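Local structure of DNA polymerase sliding clamp 3 (Sulfolobus tokodaii, 3AIZ) at residues Met1-Ile14 / Ile51-Glu65. The protein forms part of a ring-shaped sliding clamp that encircles DNA and tethers the polymerase and other DNA-processing proteins to it. Residues are numbered along the deposited sequence; the frame is centred on the assembly and turned at random.
Sequences MRVKVIDADAFSYI and IPAGYFEEYNVEKEE
Val3 lays CG1 over one face of the Phe56 ring, modelled too close for CH-pi geometry to be taken literally, while its other methyl, CG2, lies 3.6 Å from CD1 of Tyr59. The split follows from chi1 of 173°, which sets CG1 anti to the backbone N and CG2 beside it. Val5 reaches the same Phe56 ring at its edge through CG2, and the face opposite Val3 carries Tyr55 CD2. Phe11, from helix 8-18, brings CD1 to within 3.5 Å of Tyr55 CE2, and Ile51 CD1 adjoins both Phe11 and Ile14.

Strands 2-5 and 58-60 pair antiparallel, 165° between their directions. Arg2 and Asn60 are a hydrogen-bonded pair, with Arg2 N to Asn60 O at 3.2 Å and Asn60 N to Arg2 O at 3.0 Å; Lys4 N donates to Glu58 O (2.9 Å). On the face away from Val3, which holds Arg2, Lys4 and Glu58, Arg2 NH2 forms a salt bridge with Glu58 OE1 at 3.0 Å, their planes 40° apart. Lys4 NZ forms another with Glu57 OE1 of the preceding loop (3.3 Å). Met1 N forms a salt bridge with Glu65 OE1 at 3.1 Å; Glu65 OE2 bonds Thr91.

The contact thus joins the first strand of the PCNA-family N-terminal domain to an edge strand; 2-5 separates 58-60 from strand 86-91, while Phe29 and Leu34 of the second sheet pack against the Val3 and Phe56 side.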
ATOM      1  N   MET C   1     -20.237   1.876 -47.528  1.00 64.66           N
ATOM      2  CA  MET C   1     -19.325   0.739 -47.451  1.00 61.32           C
ATOM      3  C   MET C   1     -19.601  -0.133 -46.230  1.00 57.38           C
ATOM      4  O   MET C   1     -20.359   0.252 -45.340  1.00 55.97           O
ATOM      5  CB  MET C   1     -17.868   1.215 -47.454  1.00 61.13           C
ATOM      6  CG  MET C   1     -17.624   2.526 -46.717  1.00 58.44           C
ATOM      7  SD  MET C   1     -18.015   2.458 -44.957  1.00 64.63           S
ATOM      8  CE  MET C   1     -16.970   1.106 -44.426  1.00 48.41           C
ATOM      9  N   ARG C   2     -18.983  -1.310 -46.199  1.00 56.66           N
ATOM     10  CA  ARG C   2     -19.164  -2.247 -45.094  1.00 55.13           C
ATOM     11  C   ARG C   2     -17.857  -2.966 -44.766  1.00 56.00           C
ATOM     12  O   ARG C   2     -17.296  -3.668 -45.606  1.00 58.49           O
ATOM     13  CB  ARG C   2     -20.260  -3.261 -45.424  1.00 59.12           C
ATOM     14  CG  ARG C   2     -20.598  -4.206 -44.282  1.00 65.23           C
ATOM     15  CD  ARG C   2     -21.740  -5.138 -44.658  1.00 73.61           C
ATOM     16  NE  ARG C   2     -22.100  -6.038 -43.567  1.00 77.44           N
ATOM     17  CZ  ARG C   2     -21.526  -7.218 -43.352  1.00 81.47           C
ATOM     18  NH1 ARG C   2     -21.919  -7.973 -42.333  1.00 75.76           N
ATOM     19  NH2 ARG C   2     -20.558  -7.644 -44.154  1.00 75.78           N
ATOM     20  N   VAL C   3     -17.386  -2.789 -43.535  1.00 52.47           N
ATOM     21  CA  VAL C   3     -16.106  -3.343 -43.109  1.00 48.76           C
ATOM     22  C   VAL C   3     -16.240  -4.112 -41.794  1.00 46.65           C
ATOM     23  O   VAL C   3     -17.035  -3.743 -40.929  1.00 45.31           O
ATOM     24  CB  VAL C   3     -15.049  -2.229 -42.953  1.00 48.14           C
ATOM     25  CG1 VAL C   3     -13.776  -2.778 -42.345  1.00 49.07           C
ATOM     26  CG2 VAL C   3     -14.764  -1.577 -44.298  1.00 48.49           C
ATOM     27  N   LYS C   4     -15.462  -5.181 -41.649  1.00 47.63           N
ATOM     28  CA  LYS C   4     -15.514  -6.008 -40.448  1.00 47.51           C
ATOM     29  C   LYS C   4     -14.133  -6.246 -39.841  1.00 48.09           C
ATOM     30  O   LYS C   4     -13.209  -6.689 -40.524  1.00 47.48           O
ATOM     31  CB  LYS C   4     -16.185  -7.351 -40.749  1.00 52.31           C
ATOM     32  CG  LYS C   4     -16.193  -8.317 -39.573  1.00 52.94           C
ATOM     33  CD  LYS C   4     -16.771  -9.666 -39.967  1.00 58.50           C
ATOM     34  CE  LYS C   4     -16.781 -10.629 -38.788  1.00 60.43           C
ATOM     35  NZ  LYS C   4     -17.354 -11.954 -39.158  1.00 61.75           N
ATOM     36  N   VAL C   5     -14.005  -5.953 -38.551  1.00 48.39           N
ATOM     37  CA  VAL C   5     -12.761  -6.174 -37.824  1.00 48.00           C
ATOM     38  C   VAL C   5     -12.933  -7.298 -36.813  1.00 50.32           C
ATOM     39  O   VAL C   5     -13.947  -7.362 -36.119  1.00 54.49           O
ATOM     40  CB  VAL C   5     -12.320  -4.907 -37.069  1.00 46.29           C
ATOM     41  CG1 VAL C   5     -11.085  -5.190 -36.227  1.00 46.39           C
ATOM     42  CG2 VAL C   5     -12.061  -3.770 -38.041  1.00 47.26           C
ATOM     43  N   ILE C   6     -11.945  -8.182 -36.725  1.00 49.65           N
ATOM     44  CA  ILE C   6     -12.001  -9.277 -35.762  1.00 55.83           C
ATOM     45  C   ILE C   6     -11.438  -8.865 -34.403  1.00 54.17           C
ATOM     46  O   ILE C   6     -12.164  -8.828 -33.410  1.00 53.88           O
ATOM     47  CB  ILE C   6     -11.275 -10.533 -36.275  1.00 62.73           C
ATOM     48  CG1 ILE C   6     -12.010 -11.107 -37.489  1.00 61.32           C
ATOM     49  CG2 ILE C   6     -11.180 -11.578 -35.174  1.00 64.64           C
ATOM     50  CD1 ILE C   6     -11.385 -12.369 -38.045  1.00 67.77           C
ATOM     51  N   ASP C   7     -10.145  -8.558 -34.360  1.00 51.91           N
ATOM     52  CA  ASP C   7      -9.518  -8.100 -33.124  1.00 49.82           C
ATOM     53  C   ASP C   7      -9.855  -6.634 -32.878  1.00 51.21           C
ATOM     54  O   ASP C   7      -8.995  -5.761 -32.999  1.00 50.95           O
ATOM     55  CB  ASP C   7      -8.002  -8.295 -33.179  1.00 50.14           C
ATOM     56  CG  ASP C   7      -7.324  -7.998 -31.851  1.00 56.15           C
ATOM     57  OD1 ASP C   7      -8.024  -7.593 -30.898  1.00 52.15           O
ATOM     58  OD2 ASP C   7      -6.091  -8.171 -31.759  1.00 58.31           O
ATOM     59  N   ALA C   8     -11.109  -6.373 -32.530  1.00 49.08           N
ATOM     60  CA  ALA C   8     -11.590  -5.009 -32.346  1.00 45.71           C
ATOM     61  C   ALA C   8     -11.035  -4.367 -31.080  1.00 43.57           C
ATOM     62  O   ALA C   8     -11.092  -3.148 -30.920  1.00 43.85           O
ATOM     63  CB  ALA C   8     -13.112  -4.980 -32.334  1.00 46.79           C
ATOM     64  N   ASP C   9     -10.500  -5.188 -30.182  1.00 46.62           N
ATOM     65  CA  ASP C   9      -9.933  -4.681 -28.937  1.00 48.97           C
ATOM     66  C   ASP C   9      -8.704  -3.824 -29.218  1.00 48.89           C
ATOM     67  O   ASP C   9      -8.595  -2.695 -28.737  1.00 45.40           O
ATOM     68  CB  ASP C   9      -9.565  -5.833 -28.000  1.00 51.86           C
ATOM     69  CG  ASP C   9      -9.116  -5.351 -26.632  1.00 58.28           C
ATOM     70  OD1 ASP C   9      -9.701  -4.371 -26.124  1.00 55.15           O
ATOM     71  OD2 ASP C   9      -8.182  -5.954 -26.063  1.00 62.48           O
ATOM     72  N   ALA C  10      -7.778  -4.368 -29.998  1.00 50.44           N
ATOM     73  CA  ALA C  10      -6.580  -3.636 -30.383  1.00 46.17           C
ATOM     74  C   ALA C  10      -6.956  -2.492 -31.316  1.00 43.00           C
ATOM     75  O   ALA C  10      -6.485  -1.366 -31.159  1.00 40.76           O
ATOM     76  CB  ALA C  10      -5.584  -4.566 -31.055  1.00 43.18           C
ATOM     77  N   PHE C  11      -7.820  -2.795 -32.278  1.00 41.89           N
ATOM     78  CA  PHE C  11      -8.276  -1.815 -33.256  1.00 39.65           C
ATOM     79  C   PHE C  11      -8.764  -0.525 -32.599  1.00 40.06           C
ATOM     80  O   PHE C  11      -8.538   0.567 -33.116  1.00 41.57           O
ATOM     81  CB  PHE C  11      -9.387  -2.418 -34.120  1.00 40.27           C
ATOM     82  CG  PHE C  11      -9.886  -1.503 -35.199  1.00 40.11           C
ATOM     83  CD1 PHE C  11      -9.270  -1.469 -36.438  1.00 39.07           C
ATOM     84  CD2 PHE C  11     -10.981  -0.683 -34.979  1.00 39.95           C
ATOM     85  CE1 PHE C  11      -9.731  -0.631 -37.434  1.00 39.08           C
ATOM     86  CE2 PHE C  11     -11.447   0.157 -35.973  1.00 39.78           C
ATOM     87  CZ  PHE C  11     -10.821   0.182 -37.201  1.00 38.04           C
ATOM     88  N   SER C  12      -9.427  -0.656 -31.455  1.00 39.68           N
ATOM     89  CA  SER C  12      -9.996   0.502 -30.774  1.00 39.10           C
ATOM     90  C   SER C  12      -8.919   1.441 -30.236  1.00 38.94           C
ATOM     91  O   SER C  12      -9.115   2.655 -30.183  1.00 40.31           O
ATOM     92  CB  SER C  12     -10.922   0.060 -29.639  1.00 42.34           C
ATOM     93  OG  SER C  12     -10.200  -0.613 -28.623  1.00 47.79           O
ATOM     94  N   TYR C  13      -7.783   0.876 -29.842  1.00 40.70           N
ATOM     95  CA  TYR C  13      -6.704   1.667 -29.255  1.00 41.47           C
ATOM     96  C   TYR C  13      -6.050   2.621 -30.253  1.00 38.39           C
ATOM     97  O   TYR C  13      -5.423   3.605 -29.860  1.00 35.78           O
ATOM     98  CB  TYR C  13      -5.655   0.762 -28.605  1.00 40.38           C
ATOM     99  CG  TYR C  13      -6.023   0.321 -27.206  1.00 44.81           C
ATOM    100  CD1 TYR C  13      -6.720  -0.859 -26.988  1.00 44.88           C
ATOM    101  CD2 TYR C  13      -5.680   1.093 -26.103  1.00 42.70           C
ATOM    102  CE1 TYR C  13      -7.061  -1.261 -25.711  1.00 47.76           C
ATOM    103  CE2 TYR C  13      -6.016   0.699 -24.823  1.00 42.94           C
ATOM    104  CZ  TYR C  13      -6.706  -0.478 -24.631  1.00 45.82           C
ATOM    105  OH  TYR C  13      -7.042  -0.874 -23.357  1.00 44.59           O
ATOM    106  N   ILE C  14      -6.197   2.327 -31.542  1.00 34.43           N
ATOM    107  CA  ILE C  14      -5.712   3.227 -32.581  1.00 36.14           C
ATOM    108  C   ILE C  14      -6.418   4.572 -32.464  1.00 35.45           C
ATOM    109  O   ILE C  14      -5.812   5.627 -32.655  1.00 33.13           O
ATOM    110  CB  ILE C  14      -5.966   2.658 -33.992  1.00 34.51           C
ATOM    111  CG1 ILE C  14      -5.262   1.311 -34.166  1.00 32.66           C
ATOM    112  CG2 ILE C  14      -5.504   3.641 -35.055  1.00 28.88           C
ATOM    113  CD1 ILE C  14      -5.484   0.684 -35.525  1.00 30.82           C
ATOM    114  N   ILE C  51      -4.727   1.733 -42.986  1.00 39.08           N
ATOM    115  CA  ILE C  51      -5.177   0.406 -42.595  1.00 38.06           C
ATOM    116  C   ILE C  51      -5.689  -0.331 -43.826  1.00 40.62           C
ATOM    117  O   ILE C  51      -6.859  -0.209 -44.186  1.00 42.42           O
ATOM    118  CB  ILE C  51      -6.287   0.481 -41.534  1.00 38.26           C
ATOM    119  CG1 ILE C  51      -5.846   1.373 -40.370  1.00 35.34           C
ATOM    120  CG2 ILE C  51      -6.647  -0.907 -41.042  1.00 41.58           C
ATOM    121  CD1 ILE C  51      -6.895   1.545 -39.298  1.00 32.30           C
ATOM    122  N   PRO C  52      -4.802  -1.094 -44.480  1.00 41.70           N
ATOM    123  CA  PRO C  52      -5.089  -1.796 -45.736  1.00 42.71           C
ATOM    124  C   PRO C  52      -6.295  -2.721 -45.628  1.00 44.49           C
ATOM    125  O   PRO C  52      -6.668  -3.131 -44.529  1.00 45.28           O
ATOM    126  CB  PRO C  52      -3.818  -2.618 -45.973  1.00 44.02           C
ATOM    127  CG  PRO C  52      -2.753  -1.885 -45.238  1.00 44.25           C
ATOM    128  CD  PRO C  52      -3.422  -1.325 -44.023  1.00 42.38           C
ATOM    129  N   ALA C  53      -6.894  -3.043 -46.770  1.00 43.53           N
ATOM    130  CA  ALA C  53      -8.057  -3.921 -46.810  1.00 44.04           C
ATOM    131  C   ALA C  53      -7.769  -5.263 -46.144  1.00 46.60           C
ATOM    132  O   ALA C  53      -8.629  -5.829 -45.470  1.00 50.78           O
ATOM    133  CB  ALA C  53      -8.509  -4.127 -48.246  1.00 42.92           C
ATOM    134  N   GLY C  54      -6.552  -5.764 -46.332  1.00 44.67           N
ATOM    135  CA  GLY C  54      -6.159  -7.053 -45.793  1.00 43.97           C
ATOM    136  C   GLY C  54      -6.202  -7.113 -44.278  1.00 48.33           C
ATOM    137  O   GLY C  54      -6.323  -8.192 -43.697  1.00 55.13           O
ATOM    138  N   TYR C  55      -6.096  -5.954 -43.637  1.00 49.81           N
ATOM    139  CA  TYR C  55      -6.154  -5.874 -42.181  1.00 47.39           C
ATOM    140  C   TYR C  55      -7.502  -6.374 -41.678  1.00 50.90           C
ATOM    141  O   TYR C  55      -7.597  -6.965 -40.603  1.00 49.58           O
ATOM    142  CB  TYR C  55      -5.923  -4.432 -41.720  1.00 45.47           C
ATOM    143  CG  TYR C  55      -6.040  -4.226 -40.226  1.00 43.77           C
ATOM    144  CD1 TYR C  55      -4.921  -4.297 -39.406  1.00 42.51           C
ATOM    145  CD2 TYR C  55      -7.267  -3.951 -39.636  1.00 43.27           C
ATOM    146  CE1 TYR C  55      -5.021  -4.106 -38.043  1.00 41.93           C
ATOM    147  CE2 TYR C  55      -7.377  -3.758 -38.272  1.00 42.29           C
ATOM    148  CZ  TYR C  55      -6.251  -3.837 -37.480  1.00 43.71           C
ATOM    149  OH  TYR C  55      -6.354  -3.646 -36.122  1.00 41.77           O
ATOM    150  N   PHE C  56      -8.543  -6.130 -42.468  1.00 51.19           N
ATOM    151  CA  PHE C  56      -9.894  -6.526 -42.104  1.00 50.04           C
ATOM    152  C   PHE C  56     -10.205  -7.927 -42.611  1.00 56.74           C
ATOM    153  O   PHE C  56      -9.620  -8.387 -43.593  1.00 56.28           O
ATOM    154  CB  PHE C  56     -10.908  -5.540 -42.687  1.00 51.35           C
ATOM    155  CG  PHE C  56     -10.600  -4.102 -42.387  1.00 48.44           C
ATOM    156  CD1 PHE C  56     -10.915  -3.555 -41.156  1.00 46.89           C
ATOM    157  CD2 PHE C  56     -10.001  -3.297 -43.339  1.00 49.20           C
ATOM    158  CE1 PHE C  56     -10.639  -2.231 -40.879  1.00 44.31           C
ATOM    159  CE2 PHE C  56      -9.720  -1.972 -43.069  1.00 46.59           C
ATOM    160  CZ  PHE C  56     -10.039  -1.439 -41.837  1.00 45.96           C
ATOM    161  N   GLU C  57     -11.130  -8.604 -41.938  1.00 60.02           N
ATOM    162  CA  GLU C  57     -11.606  -9.900 -42.401  1.00 62.24           C
ATOM    163  C   GLU C  57     -12.512  -9.700 -43.610  1.00 61.81           C
ATOM    164  O   GLU C  57     -12.496 -10.494 -44.551  1.00 68.03           O
ATOM    165  CB  GLU C  57     -12.365 -10.628 -41.291  1.00 61.36           C
ATOM    166  CG  GLU C  57     -12.891 -11.992 -41.700  1.00 67.03           C
ATOM    167  CD  GLU C  57     -13.794 -12.609 -40.649  1.00 75.14           C
ATOM    168  OE1 GLU C  57     -14.036 -11.953 -39.614  1.00 74.79           O
ATOM    169  OE2 GLU C  57     -14.264 -13.747 -40.860  1.00 75.84           O
ATOM    170  N   GLU C  58     -13.299  -8.629 -43.575  1.00 54.55           N
ATOM    171  CA  GLU C  58     -14.169  -8.272 -44.688  1.00 55.29           C
ATOM    172  C   GLU C  58     -14.015  -6.793 -45.015  1.00 56.48           C
ATOM    173  O   GLU C  58     -14.082  -5.943 -44.128  1.00 54.89           O
ATOM    174  CB  GLU C  58     -15.631  -8.583 -44.358  1.00 56.06           C
ATOM    175  CG  GLU C  58     -15.923 -10.059 -44.135  1.00 68.44           C
ATOM    176  CD  GLU C  58     -17.380 -10.322 -43.797  1.00 75.61           C
ATOM    177  OE1 GLU C  58     -18.176  -9.359 -43.790  1.00 74.55           O
ATOM    178  OE2 GLU C  58     -17.729 -11.494 -43.538  1.00 72.51           O
ATOM    179  N   TYR C  59     -13.804  -6.491 -46.293  1.00 56.63           N
ATOM    180  CA  TYR C  59     -13.640  -5.113 -46.735  1.00 51.14           C
ATOM    181  C   TYR C  59     -14.388  -4.883 -48.043  1.00 55.30           C
ATOM    182  O   TYR C  59     -13.973  -5.362 -49.097  1.00 57.85           O
ATOM    183  CB  TYR C  59     -12.156  -4.780 -46.909  1.00 51.22           C
ATOM    184  CG  TYR C  59     -11.870  -3.301 -47.040  1.00 49.75           C
ATOM    185  CD1 TYR C  59     -11.652  -2.516 -45.915  1.00 47.81           C
ATOM    186  CD2 TYR C  59     -11.819  -2.689 -48.285  1.00 45.88           C
ATOM    187  CE1 TYR C  59     -11.391  -1.165 -46.027  1.00 44.21           C
ATOM    188  CE2 TYR C  59     -11.559  -1.337 -48.406  1.00 47.27           C
ATOM    189  CZ  TYR C  59     -11.346  -0.581 -47.273  1.00 45.00           C
ATOM    190  OH  TYR C  59     -11.087   0.766 -47.387  1.00 44.62           O
ATOM    191  N   ASN C  60     -15.492  -4.149 -47.966  1.00 54.70           N
ATOM    192  CA  ASN C  60     -16.326  -3.906 -49.137  1.00 58.15           C
ATOM    193  C   ASN C  60     -16.542  -2.420 -49.402  1.00 62.96           C
ATOM    194  O   ASN C  60     -17.525  -1.835 -48.947  1.00 64.43           O
ATOM    195  CB  ASN C  60     -17.675  -4.615 -48.983  1.00 64.10           C
ATOM    196  CG  ASN C  60     -18.563  -4.452 -50.202  1.00 72.42           C
ATOM    197  OD1 ASN C  60     -18.119  -3.987 -51.253  1.00 69.19           O
ATOM    198  ND2 ASN C  60     -19.827  -4.840 -50.068  1.00 75.69           N
ATOM    199  N   VAL C  61     -15.619  -1.815 -50.143  1.00 61.84           N
ATOM    200  CA  VAL C  61     -15.732  -0.408 -50.508  1.00 62.52           C
ATOM    201  C   VAL C  61     -15.693  -0.243 -52.022  1.00 65.16           C
ATOM    202  O   VAL C  61     -14.635  -0.365 -52.640  1.00 66.01           O
ATOM    203  CB  VAL C  61     -14.604   0.431 -49.885  1.00 54.82           C
ATOM    204  CG1 VAL C  61     -14.757   1.894 -50.275  1.00 53.81           C
ATOM    205  CG2 VAL C  61     -14.599   0.276 -48.374  1.00 51.41           C
ATOM    206  N   GLU C  62     -16.850   0.035 -52.617  1.00 65.54           N
ATOM    207  CA  GLU C  62     -16.943   0.193 -54.065  1.00 70.28           C
ATOM    208  C   GLU C  62     -16.221   1.451 -54.545  1.00 69.65           C
ATOM    209  O   GLU C  62     -15.318   1.377 -55.377  1.00 68.36           O
ATOM    210  CB  GLU C  62     -18.405   0.193 -54.521  1.00 76.07           C
ATOM    211  CG  GLU C  62     -19.310   1.142 -53.748  1.00 83.52           C
ATOM    212  CD  GLU C  62     -20.758   1.061 -54.199  1.00 92.42           C
ATOM    213  OE1 GLU C  62     -21.054   0.266 -55.116  1.00 88.62           O
ATOM    214  OE2 GLU C  62     -21.601   1.793 -53.636  1.00 95.91           O
ATOM    215  N   LYS C  63     -16.622   2.602 -54.017  1.00 67.99           N
ATOM    216  CA  LYS C  63     -15.965   3.861 -54.344  1.00 66.79           C
ATOM    217  C   LYS C  63     -15.540   4.578 -53.067  1.00 64.35           C
ATOM    218  O   LYS C  63     -16.088   4.324 -51.995  1.00 65.95           O
ATOM    219  CB  LYS C  63     -16.885   4.755 -55.177  1.00 71.89           C
ATOM    220  CG  LYS C  63     -16.198   5.989 -55.747  1.00 82.97           C
ATOM    221  CD  LYS C  63     -17.132   6.789 -56.640  1.00 93.21           C
ATOM    222  CE  LYS C  63     -16.416   7.984 -57.252  1.00 98.85           C
ATOM    223  NZ  LYS C  63     -17.311   8.778 -58.138  1.00 97.23           N
ATOM    224  N   GLU C  64     -14.560   5.470 -53.183  1.00 62.45           N
ATOM    225  CA  GLU C  64     -14.059   6.205 -52.027  1.00 60.38           C
ATOM    226  C   GLU C  64     -15.193   6.883 -51.268  1.00 59.30           C
ATOM    227  O   GLU C  64     -16.092   7.470 -51.870  1.00 62.46           O
ATOM    228  CB  GLU C  64     -13.013   7.241 -52.449  1.00 58.81           C
ATOM    229  CG  GLU C  64     -12.420   8.026 -51.287  1.00 55.02           C
ATOM    230  CD  GLU C  64     -11.213   8.852 -51.690  1.00 61.66           C
ATOM    231  OE1 GLU C  64     -10.913   8.925 -52.901  1.00 68.23           O
ATOM    232  OE2 GLU C  64     -10.560   9.430 -50.793  1.00 56.17           O
ATOM    233  N   GLU C  65     -15.149   6.794 -49.945  1.00 55.56           N
ATOM    234  CA  GLU C  65     -16.177   7.399 -49.110  1.00 54.05           C
ATOM    235  C   GLU C  65     -15.587   7.992 -47.834  1.00 47.87           C
ATOM    236  O   GLU C  65     -15.104   7.266 -46.965  1.00 44.27           O
ATOM    237  CB  GLU C  65     -17.259   6.374 -48.770  1.00 54.40           C
ATOM    238  CG  GLU C  65     -18.440   6.953 -48.011  1.00 58.79           C
ATOM    239  CD  GLU C  65     -19.546   5.941 -47.805  1.00 68.59           C
ATOM    240  OE1 GLU C  65     -19.399   4.795 -48.283  1.00 68.02           O
ATOM    241  OE2 GLU C  65     -20.562   6.291 -47.168  1.00 73.33           O
TER